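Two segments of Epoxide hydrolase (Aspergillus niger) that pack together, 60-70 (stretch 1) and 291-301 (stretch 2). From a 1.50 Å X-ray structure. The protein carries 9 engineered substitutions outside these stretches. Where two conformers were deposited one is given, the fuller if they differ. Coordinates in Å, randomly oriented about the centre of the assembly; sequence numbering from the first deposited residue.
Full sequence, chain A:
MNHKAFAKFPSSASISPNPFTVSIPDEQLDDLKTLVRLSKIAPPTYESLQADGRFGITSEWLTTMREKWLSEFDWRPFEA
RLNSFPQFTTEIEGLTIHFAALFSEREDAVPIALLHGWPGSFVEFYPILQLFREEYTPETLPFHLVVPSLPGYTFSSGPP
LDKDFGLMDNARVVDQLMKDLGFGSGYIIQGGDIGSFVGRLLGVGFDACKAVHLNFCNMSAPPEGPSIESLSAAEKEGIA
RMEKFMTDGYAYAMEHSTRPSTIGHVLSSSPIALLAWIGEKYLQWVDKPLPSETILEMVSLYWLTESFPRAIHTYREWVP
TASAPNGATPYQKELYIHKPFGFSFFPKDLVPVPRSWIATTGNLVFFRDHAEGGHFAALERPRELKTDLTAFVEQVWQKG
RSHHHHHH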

# COMPACT_ATOMS: atom_id res chain seq x y z
N GLU A 60 0.08 9.72 -17.71
CA GLU A 60 -0.86 10.04 -18.79
C GLU A 60 -2.29 9.64 -18.43
O GLU A 60 -3.21 10.44 -18.57
CB GLU A 60 -0.44 9.34 -20.08
CG GLU A 60 -1.26 9.75 -21.29
CD GLU A 60 -0.87 9.01 -22.57
OE1 GLU A 60 0.09 8.21 -22.55
OE2 GLU A 60 -1.54 9.24 -23.60
N TRP A 61 -2.46 8.42 -17.93
CA TRP A 61 -3.78 7.92 -17.59
C TRP A 61 -4.40 8.76 -16.47
O TRP A 61 -5.55 9.19 -16.58
CB TRP A 61 -3.72 6.44 -17.20
CG TRP A 61 -5.06 5.85 -16.87
CD1 TRP A 61 -5.94 5.29 -17.74
CD2 TRP A 61 -5.67 5.79 -15.57
NE1 TRP A 61 -7.07 4.87 -17.07
CE2 TRP A 61 -6.92 5.15 -15.74
CE3 TRP A 61 -5.28 6.18 -14.29
CZ2 TRP A 61 -7.79 4.92 -14.67
CZ3 TRP A 61 -6.14 5.95 -13.22
CH2 TRP A 61 -7.39 5.32 -13.42
N LEU A 62 -3.65 8.99 -15.40
CA LEU A 62 -4.20 9.74 -14.27
C LEU A 62 -4.57 11.17 -14.64
O LEU A 62 -5.62 11.66 -14.23
CB LEU A 62 -3.27 9.69 -13.05
CG LEU A 62 -3.93 10.14 -11.74
CD1 LEU A 62 -5.09 9.24 -11.34
CD2 LEU A 62 -2.91 10.21 -10.61
N THR A 63 -3.69 11.83 -15.40
CA THR A 63 -3.93 13.20 -15.88
C THR A 63 -5.21 13.26 -16.71
O THR A 63 -6.07 14.11 -16.48
CB THR A 63 -2.73 13.71 -16.73
OG1 THR A 63 -1.52 13.58 -15.98
CG2 THR A 63 -2.93 15.17 -17.15
N THR A 64 -5.32 12.35 -17.68
CA THR A 64 -6.47 12.27 -18.59
C THR A 64 -7.76 11.96 -17.83
O THR A 64 -8.80 12.57 -18.09
CB THR A 64 -6.23 11.23 -19.70
OG1 THR A 64 -5.10 11.63 -20.49
CG2 THR A 64 -7.45 11.09 -20.61
N MET A 65 -7.69 11.03 -16.88
CA MET A 65 -8.86 10.67 -16.09
C MET A 65 -9.32 11.80 -15.17
O MET A 65 -10.52 11.99 -14.99
CB MET A 65 -8.61 9.40 -15.28
CG MET A 65 -8.49 8.15 -16.14
SD MET A 65 -10.05 7.67 -16.91
CE MET A 65 -10.88 6.85 -15.54
N ARG A 66 -8.36 12.54 -14.61
CA ARG A 66 -8.68 13.70 -13.78
C ARG A 66 -9.42 14.76 -14.60
O ARG A 66 -10.41 15.32 -14.14
CB ARG A 66 -7.41 14.30 -13.15
CG ARG A 66 -7.69 15.52 -12.27
CD ARG A 66 -6.42 16.08 -11.67
NE ARG A 66 -6.66 17.39 -11.06
CZ ARG A 66 -6.63 18.54 -11.74
NH1 ARG A 66 -6.38 18.55 -13.04
NH2 ARG A 66 -6.87 19.68 -11.11
N GLU A 67 -8.93 15.00 -15.81
CA GLU A 67 -9.58 15.95 -16.71
C GLU A 67 -10.99 15.50 -17.10
O GLU A 67 -11.93 16.31 -17.08
CB GLU A 67 -8.73 16.19 -17.96
CG GLU A 67 -8.10 17.58 -18.00
CD GLU A 67 -9.14 18.69 -17.94
OE1 GLU A 67 -9.17 19.42 -16.93
OE2 GLU A 67 -9.94 18.83 -18.89
N LYS A 68 -11.13 14.22 -17.43
CA LYS A 68 -12.44 13.63 -17.73
C LYS A 68 -13.40 13.75 -16.55
O LYS A 68 -14.57 14.11 -16.73
CB LYS A 68 -12.28 12.16 -18.13
CG LYS A 68 -11.75 11.94 -19.55
CD LYS A 68 -11.69 10.47 -19.91
CE LYS A 68 -11.26 10.28 -21.36
NZ LYS A 68 -11.06 8.84 -21.69
N TRP A 69 -12.91 13.48 -15.35
CA TRP A 69 -13.72 13.56 -14.14
C TRP A 69 -14.24 14.98 -13.91
O TRP A 69 -15.36 15.18 -13.45
CB TRP A 69 -12.89 13.12 -12.94
CG TRP A 69 -13.65 12.42 -11.86
CD1 TRP A 69 -15.00 12.29 -11.75
CD2 TRP A 69 -13.08 11.77 -10.72
NE1 TRP A 69 -15.32 11.58 -10.62
CE2 TRP A 69 -14.15 11.25 -9.96
CE3 TRP A 69 -11.77 11.57 -10.27
CZ2 TRP A 69 -13.95 10.54 -8.78
CZ3 TRP A 69 -11.57 10.87 -9.09
CH2 TRP A 69 -12.65 10.36 -8.36
N LEU A 70 -13.41 15.97 -14.25
CA LEU A 70 -13.78 17.38 -14.08
C LEU A 70 -14.71 17.93 -15.16
O LEU A 70 -15.69 18.62 -14.84
CB LEU A 70 -12.52 18.24 -14.03
CG LEU A 70 -11.71 18.29 -12.73
CD1 LEU A 70 -10.36 18.95 -12.99
CD2 LEU A 70 -12.47 19.00 -11.62
N PRO A 291 -14.70 0.84 -20.25
CA PRO A 291 -14.79 2.26 -20.57
C PRO A 291 -14.31 3.09 -19.39
O PRO A 291 -14.56 2.75 -18.23
CB PRO A 291 -16.29 2.47 -20.78
CG PRO A 291 -16.83 1.12 -21.12
CD PRO A 291 -16.01 0.16 -20.32
N SER A 292 -13.61 4.19 -19.67
CA SER A 292 -13.15 5.09 -18.62
C SER A 292 -14.31 5.59 -17.77
O SER A 292 -14.17 5.75 -16.55
CB SER A 292 -12.35 6.24 -19.22
OG SER A 292 -11.13 5.75 -19.76
N GLU A 293 -15.46 5.82 -18.40
CA GLU A 293 -16.70 6.20 -17.70
C GLU A 293 -17.08 5.20 -16.59
O GLU A 293 -17.50 5.60 -15.51
CB GLU A 293 -17.85 6.36 -18.71
CG GLU A 293 -19.26 6.45 -18.12
CD GLU A 293 -19.57 7.76 -17.42
OE1 GLU A 293 -18.87 8.77 -17.65
OE2 GLU A 293 -20.54 7.78 -16.62
N THR A 294 -16.92 3.91 -16.87
CA THR A 294 -17.22 2.87 -15.88
C THR A 294 -16.32 3.01 -14.66
O THR A 294 -16.79 2.94 -13.52
CB THR A 294 -17.10 1.46 -16.50
OG1 THR A 294 -18.01 1.35 -17.60
CG2 THR A 294 -17.41 0.38 -15.46
N ILE A 295 -15.02 3.23 -14.89
CA ILE A 295 -14.08 3.41 -13.79
C ILE A 295 -14.45 4.64 -12.95
O ILE A 295 -14.47 4.57 -11.72
CB ILE A 295 -12.61 3.46 -14.28
CG1 ILE A 295 -12.25 2.14 -14.98
CG2 ILE A 295 -11.66 3.75 -13.11
CD1 ILE A 295 -10.82 2.05 -15.49
N LEU A 296 -14.77 5.75 -13.60
CA LEU A 296 -15.17 6.96 -12.88
C LEU A 296 -16.46 6.75 -12.08
O LEU A 296 -16.58 7.25 -10.96
CB LEU A 296 -15.29 8.17 -13.81
CG LEU A 296 -13.98 8.68 -14.41
CD1 LEU A 296 -14.24 9.88 -15.33
CD2 LEU A 296 -12.96 9.06 -13.34
N GLU A 297 -17.42 6.01 -12.64
CA GLU A 297 -18.65 5.67 -11.93
C GLU A 297 -18.37 4.88 -10.66
O GLU A 297 -18.88 5.22 -9.59
CB GLU A 297 -19.59 4.86 -12.84
CG GLU A 297 -20.27 5.68 -13.93
CD GLU A 297 -21.02 4.82 -14.94
OE1 GLU A 297 -20.92 3.57 -14.90
OE2 GLU A 297 -21.72 5.41 -15.79
N MET A 298 -17.57 3.83 -10.78
CA MET A 298 -17.29 2.95 -9.64
C MET A 298 -16.51 3.66 -8.55
O MET A 298 -16.79 3.49 -7.36
CB MET A 298 -16.54 1.69 -10.08
CG MET A 298 -17.29 0.81 -11.08
SD MET A 298 -19.00 0.45 -10.63
CE MET A 298 -19.32 -0.99 -11.66
N VAL A 299 -15.51 4.44 -8.95
CA VAL A 299 -14.70 5.19 -8.00
C VAL A 299 -15.53 6.29 -7.32
O VAL A 299 -15.44 6.47 -6.10
CB VAL A 299 -13.41 5.75 -8.65
CG1 VAL A 299 -12.67 6.69 -7.71
CG2 VAL A 299 -12.48 4.61 -9.07
N SER A 300 -16.35 7.00 -8.10
CA SER A 300 -17.23 8.03 -7.53
C SER A 300 -18.21 7.43 -6.54
O SER A 300 -18.45 8.00 -5.48
CB SER A 300 -17.99 8.77 -8.63
OG SER A 300 -17.09 9.46 -9.48
N LEU A 301 -18.76 6.26 -6.87
CA LEU A 301 -19.66 5.54 -5.98
C LEU A 301 -18.98 5.22 -4.65
O LEU A 301 -19.55 5.46 -3.58
CB LEU A 301 -20.15 4.25 -6.66
CG LEU A 301 -21.00 3.28 -5.84
CD1 LEU A 301 -22.31 3.91 -5.35
CD2 LEU A 301 -21.26 2.02 -6.65
O HOH W 1 -9.40 3.92 -18.41
O HOH W 2 -8.85 7.68 -20.46

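Two helices more than 220 residues apart in sequence cross at 72° between their N-to-C directions, their axes 10.8 Å apart at closest approach. Trp69 and Leu296, whose CA atoms lie 6.9 Å apart, cover the most surface, followed by Met65. Both CA-to-CB bonds of the leading pair point sideways, yet the side chains turn inward and meet: Leu296 CD2 lies over one face of the Trp69 indole, 3.7 Å from Trp69 CG, a CH-pi contact with the methyl 3.9 Å from the centroid of the five-membered ring. At the ring edge, Trp69 NE1 donates a hydrogen bond to Ser300 OG (3.0 Å), so the buried indole nitrogen is not left without a partner. Ser300 OG in turn donates to Leu296 O at 2.7 Å, one turn back along its own helix; the hydroxyl thus accepts across the interface and donates within its helix. Farther round the indole, Trp69 CH2 packs 3.7 Å from Val299 CG1.

Met65, with all three chi angles near m, brings its thioether end to the second helix. Its SD lies 3.6 Å from Ser292 CB, while the terminal methyl touches two aliphatic neighbours, Met65 CE being 3.7 Å from Leu296 CD2 and 4.0 Å from Ile295 CB. Leu296 CD2 therefore touches both the thioether methyl and the indole. Trp61 extends this apolar patch, its CZ2 edge 4.3 Å from Ile295 CD1.

Toward the start of the second helix the contact becomes polar and hydrated. Ser292 OG binds two waters: one accepts from Trp61 NE1 (2.9 Å) and lies 2.9 Å from Ser292 OG; the other accepts from Lys68 NZ (2.8 Å) and lies 3.1 Å from Ser292 OG. The two waters thus link Trp61 and Lys68 of the first helix to one serine.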